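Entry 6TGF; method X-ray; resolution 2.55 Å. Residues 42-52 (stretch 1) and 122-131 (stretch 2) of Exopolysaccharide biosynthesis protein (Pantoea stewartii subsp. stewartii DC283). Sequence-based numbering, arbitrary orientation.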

# COMPACT_ATOMS: atom_id res chain seq x y z
N ALA B 42 -60.33 45.40 6.31
CA ALA B 42 -60.27 46.61 5.45
C ALA B 42 -58.84 46.85 4.95
O ALA B 42 -58.63 47.85 4.22
N ILE B 43 -57.88 45.98 5.31
CA ILE B 43 -56.46 46.07 4.86
C ILE B 43 -56.35 45.44 3.47
O ILE B 43 -56.82 44.33 3.27
N PRO B 44 -55.71 46.12 2.49
CA PRO B 44 -55.61 45.60 1.13
C PRO B 44 -55.11 44.15 1.07
O PRO B 44 -54.18 43.82 1.77
N LYS B 45 -55.77 43.32 0.25
CA LYS B 45 -55.44 41.89 0.05
C LYS B 45 -53.98 41.78 -0.39
O LYS B 45 -53.57 42.56 -1.27
N GLY B 46 -53.22 40.86 0.22
CA GLY B 46 -51.81 40.58 -0.12
C GLY B 46 -50.83 41.37 0.73
O GLY B 46 -49.62 41.07 0.63
N ASP B 47 -51.30 42.34 1.52
CA ASP B 47 -50.45 43.12 2.46
C ASP B 47 -49.99 42.19 3.59
O ASP B 47 -50.79 41.34 4.01
N VAL B 48 -48.74 42.35 4.04
CA VAL B 48 -48.07 41.47 5.05
C VAL B 48 -47.29 42.35 6.02
O VAL B 48 -47.06 43.52 5.76
N PRO B 49 -46.86 41.80 7.18
CA PRO B 49 -45.87 42.47 8.03
C PRO B 49 -44.52 42.56 7.30
O PRO B 49 -43.90 41.53 7.11
N ILE B 50 -44.12 43.77 6.90
CA ILE B 50 -42.86 44.04 6.14
C ILE B 50 -41.73 44.33 7.14
O ILE B 50 -40.56 44.10 6.77
N LEU B 51 -42.06 44.83 8.33
CA LEU B 51 -41.09 45.14 9.42
C LEU B 51 -41.70 44.77 10.78
O LEU B 51 -42.85 45.16 11.03
N THR B 52 -40.93 44.05 11.60
CA THR B 52 -41.34 43.51 12.93
C THR B 52 -40.27 43.91 13.95
O THR B 52 -39.26 44.49 13.58
N LEU B 122 -45.28 46.86 11.09
CA LEU B 122 -45.70 47.72 9.96
C LEU B 122 -46.18 46.82 8.82
O LEU B 122 -45.33 46.12 8.23
N ILE B 123 -47.49 46.81 8.55
CA ILE B 123 -48.12 46.04 7.43
C ILE B 123 -48.22 46.96 6.21
O ILE B 123 -48.65 48.12 6.37
N ALA B 124 -47.83 46.45 5.04
CA ALA B 124 -47.93 47.12 3.72
C ALA B 124 -47.77 46.08 2.61
O ALA B 124 -47.60 44.89 2.93
N ASN B 125 -47.82 46.53 1.35
CA ASN B 125 -47.61 45.68 0.15
C ASN B 125 -46.19 45.10 0.21
O ASN B 125 -45.24 45.86 0.35
N PRO B 126 -46.01 43.76 0.14
CA PRO B 126 -44.66 43.18 0.09
C PRO B 126 -43.84 43.75 -1.08
O PRO B 126 -42.64 43.89 -0.94
N SER B 127 -44.51 44.06 -2.20
CA SER B 127 -43.95 44.82 -3.34
C SER B 127 -44.04 46.32 -3.02
O SER B 127 -45.16 46.87 -3.06
N HIS B 128 -42.91 46.94 -2.68
CA HIS B 128 -42.82 48.38 -2.30
C HIS B 128 -41.41 48.92 -2.51
O HIS B 128 -40.44 48.13 -2.41
N ALA B 129 -41.30 50.22 -2.80
CA ALA B 129 -40.07 51.02 -2.69
C ALA B 129 -39.88 51.40 -1.22
O ALA B 129 -40.89 51.57 -0.52
N MET B 130 -38.62 51.53 -0.77
CA MET B 130 -38.28 51.93 0.61
C MET B 130 -37.12 52.92 0.58
O MET B 130 -36.12 52.64 -0.11
N ALA B 131 -37.26 54.04 1.31
CA ALA B 131 -36.26 55.12 1.41
C ALA B 131 -36.06 55.49 2.89
O ALA B 131 -37.07 55.66 3.60

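The backbone sets the frame for the packing. Antiparallel pairing is fixed by four hydrogen bonds: Val48 N to Ala124 O (3.0 Å), Ala124 N to Val48 O (3.1 Å), Ile50 N to Leu122 O (3.0 Å) and Leu122 N to Leu51 O (3.0 Å). Since both Ile50 N and Leu51 O pair with Leu122, the register slips by one residue, a beta bulge that leaves Ile50 pointing toward the other stretch.

Ile50 is the main bump, with 95 Å² covered. In its p, t rotamer, Ile50 places CD1 4.1 Å from Ala124 CB and 4.2 Å from the centroid of the His128 ring. That approach is 25° off the ring normal, so it is a CH-pi contact over the face. CG2 of Ile50 reaches His128 CE1 at 3.8 Å. The ring (chi1 p, chi2 -91°) is steadied from its own stretch by a hydrogen bond from His128 ND1 to Asn125 O (2.7 Å).

Leu51 and Leu122, both m, t, share the sheet face with Val48 and Ala124; their CD1 atoms meet at 3.9 Å. Met130 is t, t, m: chi1 and chi2 extend the chain, and the bend at chi3 places CE 4.1 Å from Leu51 CD1. Farther along, Val48 (m) sets CG2 3.9 Å from Pro126 CB.

Pro49 and Ile123 occupy the other face, Pro49 CG lying 4.3 Å from Ile123 CG1. Ile123 has chi1 m but chi2 between wells at 100°. Ile123 CG2 rests against two adjoining groups, Ile43 CG2 at 4.1 Å and Asp47 CB at 3.8 Å.

Polar side-chain pairing across the interface is absent: Asp47 OD1 comes within 3.3 Å of Asn125 N, but the angle is too poor for a hydrogen bond.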

# COMPACT_ATOMS: atom_id res chain seq x y z
CB ALA B 42 -60.79 47.81 6.21
CB ILE B 43 -55.51 45.42 5.89
CG1 ILE B 43 -55.50 46.22 7.20
CG2 ILE B 43 -54.11 45.23 5.31
CD1 ILE B 43 -54.22 46.13 7.99
CB PRO B 44 -54.58 46.53 0.46
CG PRO B 44 -54.73 47.84 1.21
CD PRO B 44 -55.07 47.44 2.63
CB LYS B 45 -56.37 41.29 -1.01
CG LYS B 45 -56.50 39.77 -0.98
CD LYS B 45 -57.31 39.24 0.18
CE LYS B 45 -58.13 38.01 -0.17
NZ LYS B 45 -57.31 36.95 -0.80
CB ASP B 47 -51.19 44.36 2.99
CG ASP B 47 -51.22 45.53 2.03
OD1 ASP B 47 -50.90 45.33 0.84
OD2 ASP B 47 -51.54 46.65 2.48
CB VAL B 48 -47.14 40.45 4.36
CG1 VAL B 48 -47.90 39.55 3.40
CG2 VAL B 48 -45.97 41.12 3.66
CB PRO B 49 -45.78 41.57 9.28
CG PRO B 49 -47.03 40.73 9.24
CD PRO B 49 -47.33 40.54 7.77
CB ILE B 50 -43.03 45.17 5.11
CG1 ILE B 50 -43.37 46.52 5.75
CG2 ILE B 50 -44.05 44.78 4.05
CD1 ILE B 50 -43.01 47.72 4.89
CB LEU B 51 -40.73 46.63 9.37
CG LEU B 51 -40.06 47.11 8.08
CD1 LEU B 51 -40.00 48.63 8.03
CD2 LEU B 51 -38.67 46.52 7.93
CB THR B 52 -41.56 42.00 12.84
OG1 THR B 52 -40.30 41.38 12.56
CG2 THR B 52 -42.58 41.61 11.79
CB LEU B 122 -44.52 48.60 9.52
CG LEU B 122 -44.04 49.63 10.54
CD1 LEU B 122 -42.84 50.40 10.00
CD2 LEU B 122 -45.15 50.59 10.93
CB ILE B 123 -49.49 45.46 7.84
CG1 ILE B 123 -49.35 44.36 8.91
CG2 ILE B 123 -50.25 44.95 6.63
CD1 ILE B 123 -49.63 44.83 10.31
CB ALA B 124 -46.89 48.21 3.63
CB ASN B 125 -47.84 46.47 -1.14
CG ASN B 125 -47.97 45.60 -2.37
OD1 ASN B 125 -47.35 44.54 -2.47
ND2 ASN B 125 -48.76 46.05 -3.33
CB PRO B 126 -44.90 41.67 -0.07
CG PRO B 126 -46.35 41.55 -0.51
CD PRO B 126 -47.05 42.73 0.10
CB SER B 127 -44.67 44.49 -4.62
OG SER B 127 -43.98 45.03 -5.74
CB HIS B 128 -43.28 48.57 -0.84
CG HIS B 128 -42.40 47.91 0.16
ND1 HIS B 128 -42.63 46.62 0.61
CD2 HIS B 128 -41.30 48.34 0.82
CE1 HIS B 128 -41.71 46.29 1.49
NE2 HIS B 128 -40.88 47.33 1.64
CB ALA B 129 -40.16 52.25 -3.56
CB MET B 130 -37.90 50.71 1.46
CG MET B 130 -37.83 51.01 2.95
SD MET B 130 -37.17 49.62 3.90
CE MET B 130 -38.67 48.68 4.18
CB ALA B 131 -36.70 56.31 0.60